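Local coordinates for homoprotocatechuate 2,3-dioxygenase (Brevibacterium fuscum, PDB 4Z6M), which catalyses the iron(II)-dependent extradiol cleavage of the aromatic ring of homoprotocatechuate, using dioxygen, at residues 11-15 and 172-176; 61-65 and 109-113; 159-163 and 321-325; 303-307 and 329-334. The protein carries 1 engineered substitution. One frame throughout, in Å; residues are numbered along the deposited sequence.

Contact 1 (11-15 and 172-176)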
loop_
_atom_site.group_PDB
_atom_site.type_symbol
_atom_site.label_atom_id
_atom_site.label_comp_id
_atom_site.label_asym_id
_atom_site.label_seq_id
_atom_site.Cartn_x
_atom_site.Cartn_y
_atom_site.Cartn_z
ATOM N N PRO A 11 -18.747 17.922 38.260
ATOM C CA PRO A 11 -18.272 17.940 36.865
ATOM C C PRO A 11 -17.639 16.616 36.430
ATOM O O PRO A 11 -16.989 15.942 37.223
ATOM C CB PRO A 11 -17.208 19.033 36.873
ATOM C CG PRO A 11 -16.685 19.016 38.268
ATOM C CD PRO A 11 -17.931 18.815 39.105
ATOM N N ALA A 12 -17.804 16.261 35.163
ATOM C CA ALA A 12 -17.168 15.057 34.636
ATOM C C ALA A 12 -15.646 15.246 34.616
ATOM O O ALA A 12 -15.154 16.360 34.375
ATOM C CB ALA A 12 -17.676 14.734 33.238
ATOM N N PRO A 13 -14.902 14.156 34.821
ATOM C CA PRO A 13 -13.468 14.206 34.572
ATOM C C PRO A 13 -13.225 14.446 33.089
ATOM O O PRO A 13 -14.002 13.985 32.264
ATOM C CB PRO A 13 -12.996 12.794 34.951
ATOM C CG PRO A 13 -14.188 11.941 34.683
ATOM C CD PRO A 13 -15.338 12.790 35.158
ATOM N N ASP A 14 -12.162 15.176 32.769
ATOM C CA ASP A 14 -11.741 15.433 31.398
ATOM C C ASP A 14 -10.997 14.211 30.921
ATOM O O ASP A 14 -9.811 14.024 31.236
ATOM C CB ASP A 14 -10.867 16.694 31.334
ATOM C CG ASP A 14 -10.438 17.045 29.925
ATOM O OD1 ASP A 14 -10.662 16.203 29.025
ATOM O OD2 ASP A 14 -9.846 18.138 29.716
ATOM N N ILE A 15 -11.678 13.399 30.124
ATOM C CA ILE A 15 -11.110 12.168 29.596
ATOM C C ILE A 15 -10.371 12.478 28.289
ATOM O O ILE A 15 -10.936 13.083 27.367
ATOM C CB ILE A 15 -12.200 11.117 29.363
ATOM C CG1 ILE A 15 -12.867 10.721 30.696
ATOM C CG2 ILE A 15 -11.649 9.904 28.622
ATOM C CD1 ILE A 15 -14.264 10.143 30.513
ATOM N N ASP A 172 -23.137 12.392 29.115
ATOM C CA ASP A 172 -22.979 13.213 30.318
ATOM C C ASP A 172 -21.528 13.175 30.779
ATOM O O ASP A 172 -20.985 14.153 31.275
ATOM C CB ASP A 172 -23.897 12.695 31.437
ATOM C CG ASP A 172 -25.371 13.061 31.223
ATOM O OD1 ASP A 172 -25.683 13.953 30.423
ATOM O OD2 ASP A 172 -26.221 12.445 31.894
ATOM N N LEU A 173 -20.900 12.023 30.591
ATOM C CA LEU A 173 -19.494 11.837 30.947
ATOM C C LEU A 173 -18.519 12.541 30.005
ATOM O O LEU A 173 -17.318 12.620 30.292
ATOM C CB LEU A 173 -19.219 10.339 31.005
ATOM C CG LEU A 173 -17.893 9.795 31.504
ATOM C CD1 LEU A 173 -17.614 10.281 32.922
ATOM C CD2 LEU A 173 -17.936 8.285 31.404
ATOM N N GLY A 174 -19.039 13.041 28.883
ATOM C CA GLY A 174 -18.299 13.884 27.950
ATOM C C GLY A 174 -18.013 13.234 26.606
ATOM O O GLY A 174 -17.456 13.880 25.711
ATOM N N PHE A 175 -18.387 11.972 26.423
ATOM C CA PHE A 175 -18.205 11.337 25.099
ATOM C C PHE A 175 -19.210 11.933 24.119
ATOM O O PHE A 175 -20.335 12.247 24.505
ATOM C CB PHE A 175 -18.396 9.827 25.170
ATOM C CG PHE A 175 -17.305 9.104 25.926
ATOM C CD1 PHE A 175 -17.326 9.022 27.299
ATOM C CD2 PHE A 175 -16.289 8.434 25.246
ATOM C CE1 PHE A 175 -16.320 8.348 27.985
ATOM C CE2 PHE A 175 -15.309 7.741 25.936
ATOM C CZ PHE A 175 -15.327 7.701 27.308
ATOM N N ARG A 176 -18.792 12.111 22.872
ATOM C CA ARG A 176 -19.646 12.684 21.838
ATOM C C ARG A 176 -19.967 11.602 20.809
ATOM O O ARG A 176 -19.063 10.948 20.271
ATOM C CB ARG A 176 -18.911 13.858 21.164
ATOM C CG ARG A 176 -18.382 14.932 22.141
ATOM C CD ARG A 176 -16.839 14.972 22.236
ATOM N NE ARG A 176 -16.312 16.167 22.926
ATOM C CZ ARG A 176 -15.018 16.406 23.195
ATOM N NH1 ARG A 176 -14.058 15.537 22.858
ATOM N NH2 ARG A 176 -14.672 17.533 23.819
HETATM O O HOH W 1 -14.920 13.861 29.771
#
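Leu-173 and Ile-15 form the two principal bumps of this contact. The methyl CD1 of Ile-15 enters the notch between Leu-173 and Phe-175, ending 3.8 Å from Leu-173 CG and 3.7 Å from Phe-175 CE1. In return, the end of Leu-173 lies along the flank of 11-15, its CD1 4.1 Å from Pro-13 CD and 4.5 Å from Ala-12 CB. Ala-12 makes a smaller knob, its CB pressed against main-chain carbonyls, 3.6 Å from Leu-173 O and 3.9 Å from Asp-172 O. The surface receiving it is the end of helix 163-172, closed by a Schellman motif in which Gly-174 takes positive phi (112°), where a CB would jam against the preceding carbonyl oxygen. This helix belongs to the second of two glyoxalase/dioxygenase-superfamily modules, whereas 11-15 leads into strand 15-25 of the first module's sheet, so the packing crosses between the two repeats. Tyr-93 and Tyr-94 of helix 84-96 cover Leu-173 as well, and Arg-195 reaches both segments, pairing with Asp-14 and bonding to Gly-174 O. No direct hydrogen bond spans the two segments; the cleft between the backbones holds water 1, which donates to Pro-13 O and to Leu-173 O, each 2.7 Å from the water oxygen.

Contact 2 (61-65 and 109-113)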
loop_
_atom_site.group_PDB
_atom_site.type_symbol
_atom_site.label_atom_id
_atom_site.label_comp_id
_atom_site.label_asym_id
_atom_site.label_seq_id
_atom_site.Cartn_x
_atom_site.Cartn_y
_atom_site.Cartn_z
ATOM N N HIS A 61 2.999 3.446 29.606
ATOM C CA HIS A 61 3.667 2.195 29.904
ATOM C C HIS A 61 3.118 1.006 29.119
ATOM O O HIS A 61 3.860 0.126 28.714
ATOM C CB HIS A 61 3.569 1.918 31.395
ATOM C CG HIS A 61 4.306 0.702 31.839
ATOM N ND1 HIS A 61 3.685 -0.510 32.028
ATOM C CD2 HIS A 61 5.596 0.520 32.196
ATOM C CE1 HIS A 61 4.558 -1.392 32.481
ATOM N NE2 HIS A 61 5.730 -0.793 32.576
ATOM N N HIS A 62 1.803 0.977 28.890
ATOM C CA HIS A 62 1.201 -0.150 28.203
ATOM C C HIS A 62 -0.170 0.227 27.641
ATOM O O HIS A 62 -0.794 1.192 28.076
ATOM C CB HIS A 62 1.053 -1.334 29.138
ATOM C CG HIS A 62 0.283 -1.005 30.374
ATOM N ND1 HIS A 62 0.893 -0.726 31.575
ATOM C CD2 HIS A 62 -1.046 -0.883 30.589
ATOM C CE1 HIS A 62 -0.026 -0.447 32.474
ATOM N NE2 HIS A 62 -1.213 -0.525 31.899
ATOM N N ASN A 63 -0.605 -0.584 26.691
ATOM C CA ASN A 63 -1.964 -0.553 26.146
ATOM C C ASN A 63 -2.770 -1.803 26.498
ATOM O O ASN A 63 -3.996 -1.831 26.273
ATOM C CB ASN A 63 -1.954 -0.414 24.637
ATOM C CG ASN A 63 -1.312 0.869 24.154
ATOM O OD1 ASN A 63 -0.374 0.828 23.343
ATOM N ND2 ASN A 63 -1.800 2.002 24.629
ATOM N N LEU A 64 -2.099 -2.847 26.985
ATOM C CA LEU A 64 -2.766 -4.112 27.238
ATOM C C LEU A 64 -2.019 -4.807 28.366
ATOM O O LEU A 64 -0.802 -4.954 28.303
ATOM C CB LEU A 64 -2.796 -4.977 25.985
ATOM C CG LEU A 64 -3.579 -6.270 26.024
ATOM C CD1 LEU A 64 -5.068 -6.012 26.241
ATOM C CD2 LEU A 64 -3.380 -7.042 24.730
ATOM N N VAL A 65 -2.749 -5.205 29.405
ATOM C CA VAL A 65 -2.210 -6.031 30.480
ATOM C C VAL A 65 -2.913 -7.371 30.413
ATOM O O VAL A 65 -4.151 -7.439 30.481
ATOM C CB VAL A 65 -2.418 -5.391 31.869
ATOM C CG1 VAL A 65 -1.724 -6.240 32.933
ATOM C CG2 VAL A 65 -1.870 -3.983 31.882
ATOM N N VAL A 109 -2.081 -1.723 38.529
ATOM C CA VAL A 109 -1.164 -2.480 37.685
ATOM C C VAL A 109 0.132 -1.687 37.593
ATOM O O VAL A 109 0.143 -0.472 37.805
ATOM C CB VAL A 109 -1.749 -2.737 36.265
ATOM C CG1 VAL A 109 -3.057 -3.498 36.326
ATOM C CG2 VAL A 109 -1.946 -1.440 35.506
ATOM N N LYS A 110 1.219 -2.372 37.265
ATOM C CA LYS A 110 2.516 -1.715 37.115
ATOM C C LYS A 110 2.449 -0.624 36.042
ATOM O O LYS A 110 1.750 -0.770 35.025
ATOM C CB LYS A 110 3.574 -2.743 36.751
ATOM C CG LYS A 110 3.931 -3.652 37.896
ATOM C CD LYS A 110 5.026 -4.631 37.500
ATOM C CE LYS A 110 5.497 -5.476 38.678
ATOM N NZ LYS A 110 4.376 -6.131 39.418
ATOM N N GLY A 111 3.163 0.478 36.273
ATOM C CA GLY A 111 3.284 1.531 35.270
ATOM C C GLY A 111 2.133 2.506 35.243
ATOM O O GLY A 111 2.129 3.410 34.412
ATOM N N ILE A 112 1.160 2.328 36.152
ATOM C CA ILE A 112 0.124 3.306 36.412
ATOM C C ILE A 112 0.213 3.759 37.857
ATOM O O ILE A 112 0.423 2.934 38.750
ATOM C CB ILE A 112 -1.274 2.722 36.142
ATOM C CG1 ILE A 112 -1.347 2.109 34.741
ATOM C CG2 ILE A 112 -2.329 3.798 36.356
ATOM C CD1 ILE A 112 -1.410 3.129 33.624
ATOM N N GLY A 113 0.086 5.070 38.045
ATOM C CA GLY A 113 0.071 5.707 39.350
ATOM C C GLY A 113 -1.344 5.828 39.903
ATOM O O GLY A 113 -2.145 4.912 39.763
#
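His-62, His-61 and Val-109 contribute the most buried surface. The imidazole of His-62 points into the 109-113 turn: its CE1 stands 3.1 Å from Lys-110 O, which lies near the ring plane, and 3.7 Å from both Val-109 CG2 and Ile-112 CG1. His-61 presents a ring face instead. Gly-111 CA sits 3.9 Å from the centroid of that ring and 18° off its normal, a CH-pi contact. The two histidines share a hydrogen bond between His-61 ND1 and His-62 ND1 (2.8 Å). The partner of 61-65, which runs into strand 64-68, is a type II beta turn, Val-109 to Ile-112, between strands 101-104 and 115-119 of the same sheet in the first glyoxalase-superfamily module. Gly-111 has the positive phi (83°) expected at its third position, and an ideal CB there would fall 2.2 Å from His-61 CG, a clash. Tyr-20 and Tyr-52 meet His-62 edge-to-face. Val-109 packs on Tyr-52 too, and its CG2 approaches Val-65 CG2 at 4.4 Å.

Contact 3 (159-163 and 321-325)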
loop_
_atom_site.group_PDB
_atom_site.type_symbol
_atom_site.label_atom_id
_atom_site.label_comp_id
_atom_site.label_asym_id
_atom_site.label_seq_id
_atom_site.Cartn_x
_atom_site.Cartn_y
_atom_site.Cartn_z
ATOM N N VAL A 159 -20.809 -4.516 25.044
ATOM C CA VAL A 159 -22.160 -5.007 24.823
ATOM C C VAL A 159 -23.024 -4.669 26.042
ATOM O O VAL A 159 -22.678 -5.005 27.178
ATOM C CB VAL A 159 -22.197 -6.532 24.586
ATOM C CG1 VAL A 159 -23.596 -6.956 24.174
ATOM C CG2 VAL A 159 -21.175 -7.010 23.567
ATOM N N THR A 160 -24.158 -4.024 25.783
ATOM C CA THR A 160 -25.038 -3.544 26.839
ATOM C C THR A 160 -26.489 -3.654 26.325
ATOM O O THR A 160 -26.740 -3.462 25.141
ATOM C CB THR A 160 -24.656 -2.098 27.281
ATOM O OG1 THR A 160 -25.249 -1.793 28.545
ATOM C CG2 THR A 160 -25.075 -1.051 26.276
ATOM N N PRO A 161 -27.452 -3.985 27.208
ATOM C CA PRO A 161 -28.799 -4.321 26.666
ATOM C C PRO A 161 -29.622 -3.119 26.212
ATOM O O PRO A 161 -30.467 -3.282 25.332
ATOM C CB PRO A 161 -29.477 -5.063 27.822
ATOM C CG PRO A 161 -28.706 -4.636 29.031
ATOM C CD PRO A 161 -27.286 -4.428 28.597
ATOM N N ASP A 162 -29.409 -1.945 26.817
ATOM C CA ASP A 162 -30.198 -0.735 26.537
ATOM C C ASP A 162 -29.255 0.338 26.000
ATOM O O ASP A 162 -28.561 1.014 26.766
ATOM C CB ASP A 162 -30.886 -0.276 27.843
ATOM C CG ASP A 162 -31.831 0.917 27.657
ATOM O OD1 ASP A 162 -31.685 1.690 26.672
ATOM O OD2 ASP A 162 -32.684 1.112 28.560
ATOM N N VAL A 163 -29.221 0.527 24.680
ATOM C CA VAL A 163 -28.215 1.432 24.114
ATOM C C VAL A 163 -28.507 2.902 24.438
ATOM O O VAL A 163 -27.605 3.606 24.855
ATOM C CB VAL A 163 -27.968 1.137 22.629
ATOM C CG1 VAL A 163 -26.972 2.129 22.040
ATOM C CG2 VAL A 163 -27.463 -0.303 22.484
ATOM N N ILE A 321 -25.167 -11.178 33.886
ATOM C CA ILE A 321 -25.585 -10.702 32.583
ATOM C C ILE A 321 -27.093 -10.445 32.595
ATOM O O ILE A 321 -27.894 -11.266 33.083
ATOM C CB ILE A 321 -25.078 -11.653 31.466
ATOM C CG1 ILE A 321 -23.540 -11.485 31.351
ATOM C CG2 ILE A 321 -25.736 -11.355 30.124
ATOM C CD1 ILE A 321 -22.814 -12.649 30.719
ATOM N N ILE A 322 -27.454 -9.252 32.116
ATOM C CA ILE A 322 -28.831 -8.853 31.943
ATOM C C ILE A 322 -29.199 -8.952 30.482
ATOM O O ILE A 322 -28.487 -8.443 29.622
ATOM C CB ILE A 322 -29.018 -7.400 32.398
ATOM C CG1 ILE A 322 -28.608 -7.239 33.865
ATOM C CG2 ILE A 322 -30.444 -6.943 32.153
ATOM C CD1 ILE A 322 -29.300 -8.189 34.827
ATOM N N GLU A 323 -30.337 -9.562 30.203
ATOM C CA GLU A 323 -30.722 -9.850 28.829
ATOM C C GLU A 323 -31.311 -8.612 28.158
ATOM O O GLU A 323 -32.065 -7.845 28.760
ATOM C CB GLU A 323 -31.724 -10.999 28.781
ATOM C CG GLU A 323 -31.084 -12.350 29.073
ATOM C CD GLU A 323 -31.996 -13.532 28.778
ATOM O OE1 GLU A 323 -33.210 -13.336 28.466
ATOM O OE2 GLU A 323 -31.487 -14.677 28.861
ATOM N N ARG A 324 -30.920 -8.417 26.906
ATOM C CA ARG A 324 -31.553 -7.443 26.040
ATOM C C ARG A 324 -33.000 -7.834 25.736
ATOM O O ARG A 324 -33.282 -8.970 25.353
ATOM C CB ARG A 324 -30.764 -7.306 24.744
ATOM C CG ARG A 324 -31.377 -6.327 23.742
ATOM C CD ARG A 324 -30.437 -6.138 22.556
ATOM N NE ARG A 324 -30.942 -5.300 21.477
ATOM C CZ ARG A 324 -30.834 -3.979 21.422
ATOM N NH1 ARG A 324 -30.287 -3.291 22.418
ATOM N NH2 ARG A 324 -31.291 -3.343 20.340
ATOM N N THR A 325 -33.891 -6.861 25.857
ATOM C CA THR A 325 -35.299 -7.028 25.463
ATOM C C THR A 325 -35.666 -6.309 24.170
ATOM O O THR A 325 -36.638 -6.698 23.502
ATOM C CB THR A 325 -36.237 -6.583 26.610
ATOM O OG1 THR A 325 -35.995 -5.218 26.966
ATOM C CG2 THR A 325 -36.022 -7.459 27.835
HETATM O O HOH W 2 -33.077 -4.068 25.820
HETATM O O HOH W 3 -31.087 -0.586 22.675
#
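Ile-322 opens the contact from the 321-325 side, its CG2 lying 4.3 Å from Pro-161 CG and its O 3.9 Å from the same carbon. The CA-to-CB bond of Glu-323 points away, and its backbone meets the proline, O 3.9 Å from Pro-161 CB. At Arg-324 the two backbones come closest: its CA is 4.2 Å from Pro-161 CA, and the two CB atoms are 4.0 Å apart. The extended arginine then runs past the proline, and its NH1 donates a weak hydrogen bond to Pro-161 O (2.9 Å, 125° at the hydrogen). Arg-324 NH1 also donates to water 3 (2.8 Å), which accepts from Val-163 N (3.0 Å), while its NE and NH2 bond to Asp-327 O and Thr-188 O. Thr-325 N donates to water 2 (2.9 Å), and that water donates to Pro-161 O (2.8 Å). The receiving surface is the turn from strand 152-160 into helix 163-172 of the second glyoxalase-superfamily module, where Asp-162 is the N-cap, its OD1 bonded to Arg-165 N. Carbonyl oxygens and water meet the guanidinium, so the join rests on main-chain polar groups and water, its one direct hydrogen bond being weak.

Contact 4 (303-307 and 329-334)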
loop_
_atom_site.group_PDB
_atom_site.type_symbol
_atom_site.label_atom_id
_atom_site.label_comp_id
_atom_site.label_asym_id
_atom_site.label_seq_id
_atom_site.Cartn_x
_atom_site.Cartn_y
_atom_site.Cartn_z
ATOM N N SER A 303 -21.544 -15.163 15.121
ATOM C CA SER A 303 -20.815 -15.052 16.384
ATOM C C SER A 303 -20.501 -13.616 16.776
ATOM O O SER A 303 -20.330 -13.328 17.962
ATOM C CB SER A 303 -19.526 -15.870 16.362
ATOM O OG SER A 303 -18.619 -15.399 15.382
ATOM N N TRP A 304 -20.376 -12.732 15.788
ATOM C CA TRP A 304 -20.135 -11.327 16.064
ATOM C C TRP A 304 -21.261 -10.733 16.903
ATOM O O TRP A 304 -21.028 -9.880 17.755
ATOM C CB TRP A 304 -19.931 -10.546 14.738
ATOM C CG TRP A 304 -19.147 -9.283 14.906
ATOM C CD1 TRP A 304 -17.795 -9.155 14.850
ATOM C CD2 TRP A 304 -19.651 -7.985 15.236
ATOM N NE1 TRP A 304 -17.424 -7.862 15.094
ATOM C CE2 TRP A 304 -18.539 -7.118 15.337
ATOM C CE3 TRP A 304 -20.933 -7.465 15.464
ATOM C CZ2 TRP A 304 -18.669 -5.784 15.670
ATOM C CZ3 TRP A 304 -21.061 -6.150 15.802
ATOM C CH2 TRP A 304 -19.942 -5.316 15.895
ATOM N N TYR A 305 -22.486 -11.189 16.660
ATOM C CA TYR A 305 -23.614 -10.701 17.418
ATOM C C TYR A 305 -23.860 -11.426 18.728
ATOM O O TYR A 305 -24.550 -10.880 19.579
ATOM C CB TYR A 305 -24.889 -10.803 16.585
ATOM C CG TYR A 305 -24.923 -9.860 15.405
ATOM C CD1 TYR A 305 -24.809 -8.490 15.578
ATOM C CD2 TYR A 305 -25.081 -10.345 14.105
ATOM C CE1 TYR A 305 -24.841 -7.622 14.501
ATOM C CE2 TYR A 305 -25.134 -9.483 13.012
ATOM C CZ TYR A 305 -25.014 -8.107 13.224
ATOM O OH TYR A 305 -25.077 -7.224 12.158
ATOM N N THR A 306 -23.401 -12.667 18.872
ATOM C CA THR A 306 -23.760 -13.486 20.021
ATOM C C THR A 306 -22.659 -13.627 21.069
ATOM O O THR A 306 -22.963 -13.831 22.253
ATOM C CB THR A 306 -24.233 -14.883 19.580
ATOM O OG1 THR A 306 -23.164 -15.625 18.987
ATOM C CG2 THR A 306 -25.383 -14.783 18.600
ATOM N N GLU A 307 -21.398 -13.561 20.647
ATOM C CA GLU A 307 -20.273 -13.867 21.541
ATOM C C GLU A 307 -19.571 -12.605 21.987
ATOM O O GLU A 307 -19.375 -11.688 21.182
ATOM C CB GLU A 307 -19.270 -14.787 20.867
ATOM C CG GLU A 307 -19.896 -16.002 20.244
ATOM C CD GLU A 307 -20.699 -16.803 21.252
ATOM O OE1 GLU A 307 -20.074 -17.272 22.222
ATOM O OE2 GLU A 307 -21.932 -16.962 21.090
ATOM N N GLU A 329 -30.264 -7.219 16.567
ATOM C CA GLU A 329 -29.717 -6.892 15.247
ATOM C C GLU A 329 -29.527 -8.148 14.383
ATOM O O GLU A 329 -29.857 -8.141 13.191
ATOM C CB GLU A 329 -28.408 -6.124 15.387
ATOM C CG GLU A 329 -27.869 -5.638 14.039
ATOM C CD GLU A 329 -26.808 -4.561 14.126
ATOM O OE1 GLU A 329 -26.386 -4.199 15.238
ATOM O OE2 GLU A 329 -26.384 -4.073 13.051
ATOM N N LEU A 330 -29.022 -9.233 14.967
ATOM C CA LEU A 330 -28.904 -10.490 14.235
ATOM C C LEU A 330 -30.278 -10.899 13.685
ATOM O O LEU A 330 -30.442 -11.169 12.492
ATOM C CB LEU A 330 -28.371 -11.584 15.157
ATOM C CG LEU A 330 -28.186 -12.986 14.529
ATOM C CD1 LEU A 330 -27.154 -13.787 15.319
ATOM C CD2 LEU A 330 -29.477 -13.792 14.410
ATOM N N GLU A 331 -31.279 -10.947 14.567
ATOM C CA GLU A 331 -32.578 -11.462 14.146
ATOM C C GLU A 331 -33.233 -10.605 13.061
ATOM O O GLU A 331 -33.804 -11.145 12.112
ATOM C CB GLU A 331 -33.528 -11.649 15.334
ATOM C CG GLU A 331 -33.041 -12.716 16.320
ATOM C CD GLU A 331 -33.067 -14.151 15.775
ATOM O OE1 GLU A 331 -33.611 -14.399 14.670
ATOM O OE2 GLU A 331 -32.538 -15.061 16.462
ATOM N N VAL A 332 -33.133 -9.287 13.179
ATOM C CA VAL A 332 -33.842 -8.421 12.236
ATOM C C VAL A 332 -33.126 -8.284 10.903
ATOM O O VAL A 332 -33.739 -7.821 9.932
ATOM C CB VAL A 332 -34.177 -7.037 12.828
ATOM C CG1 VAL A 332 -34.943 -7.177 14.132
ATOM C CG2 VAL A 332 -32.948 -6.161 13.017
ATOM N N THR A 333 -31.853 -8.714 10.821
ATOM C CA THR A 333 -31.083 -8.601 9.575
ATOM C C THR A 333 -30.778 -9.917 8.877
ATOM O O THR A 333 -30.897 -9.994 7.652
ATOM C CB THR A 333 -29.772 -7.829 9.790
ATOM O OG1 THR A 333 -28.883 -8.552 10.682
ATOM C CG2 THR A 333 -30.040 -6.444 10.318
ATOM N N ILE A 334 -30.337 -10.931 9.632
ATOM C CA ILE A 334 -29.856 -12.178 9.012
ATOM C C ILE A 334 -30.522 -13.439 9.532
ATOM O O ILE A 334 -30.225 -14.521 9.044
ATOM C CB ILE A 334 -28.314 -12.346 9.106
ATOM C CG1 ILE A 334 -27.822 -12.340 10.551
ATOM C CG2 ILE A 334 -27.608 -11.238 8.347
ATOM C CD1 ILE A 334 -26.322 -12.619 10.677
HETATM O O HOH W 4 -26.273 -8.088 9.870
#
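Two short helices of the C-terminal region, 302-306 and 329-333, pack against each other here, with Tyr-305 supplying the largest buried area. Each closes with an i to i+4 backbone bond, Glu-307 N to Ser-303 O and Ile-334 N to Leu-330 O, both 2.9 Å. The apolar contacts centre on the Tyr-305 ring: Leu-330 CA lies over one face, Leu-330 CB is 3.7 Å from Tyr-305 CD2, and Ile-334 CD1 meets the ring edge, 4.1 Å from Tyr-305 CE2. Beside it, Thr-306 CG2 touches Leu-330 CD1 at 3.9 Å, and Leu-361 of strand 359-361 packs on both Leu-330 and Ile-334. Among the polar groups, Tyr-305 OH is 3.5 Å from Glu-329 OE2, an oxygen whose salt bridges go to Arg-292 and Arg-293. No direct hydrogen bond joins the segments. Water 4 bridges them instead, 2.7 Å from Tyr-305 OH and donating to Thr-333 OG1 at 2.8 Å; that hydroxyl in turn donates to Glu-329 O, 2.7 Å from Thr-333 OG1.

How the contacts relate
Contact 2 is nested in the loop closed by contact 1, with 22 Å between their centres; it stays inside the first module, whereas contact 1 spans both. Contacts 3 and 4 cross along the sequence, their centres 14 Å apart: contact 3 joins the C-terminal region to the second module, while contact 4 packs two helices of that region together, on the same side of the chain's centre. Contact 2 lies on the opposite side from contact 4, 34 Å away between centres. No iron ligand (His-155, His-214, Glu-267) lies in the eight segments; the side chains of Tyr-305, Phe-175 and Val-163 are about 12, 13 and 14 Å from the iron. Strand 152-160, carrying His-155, runs into contact 3.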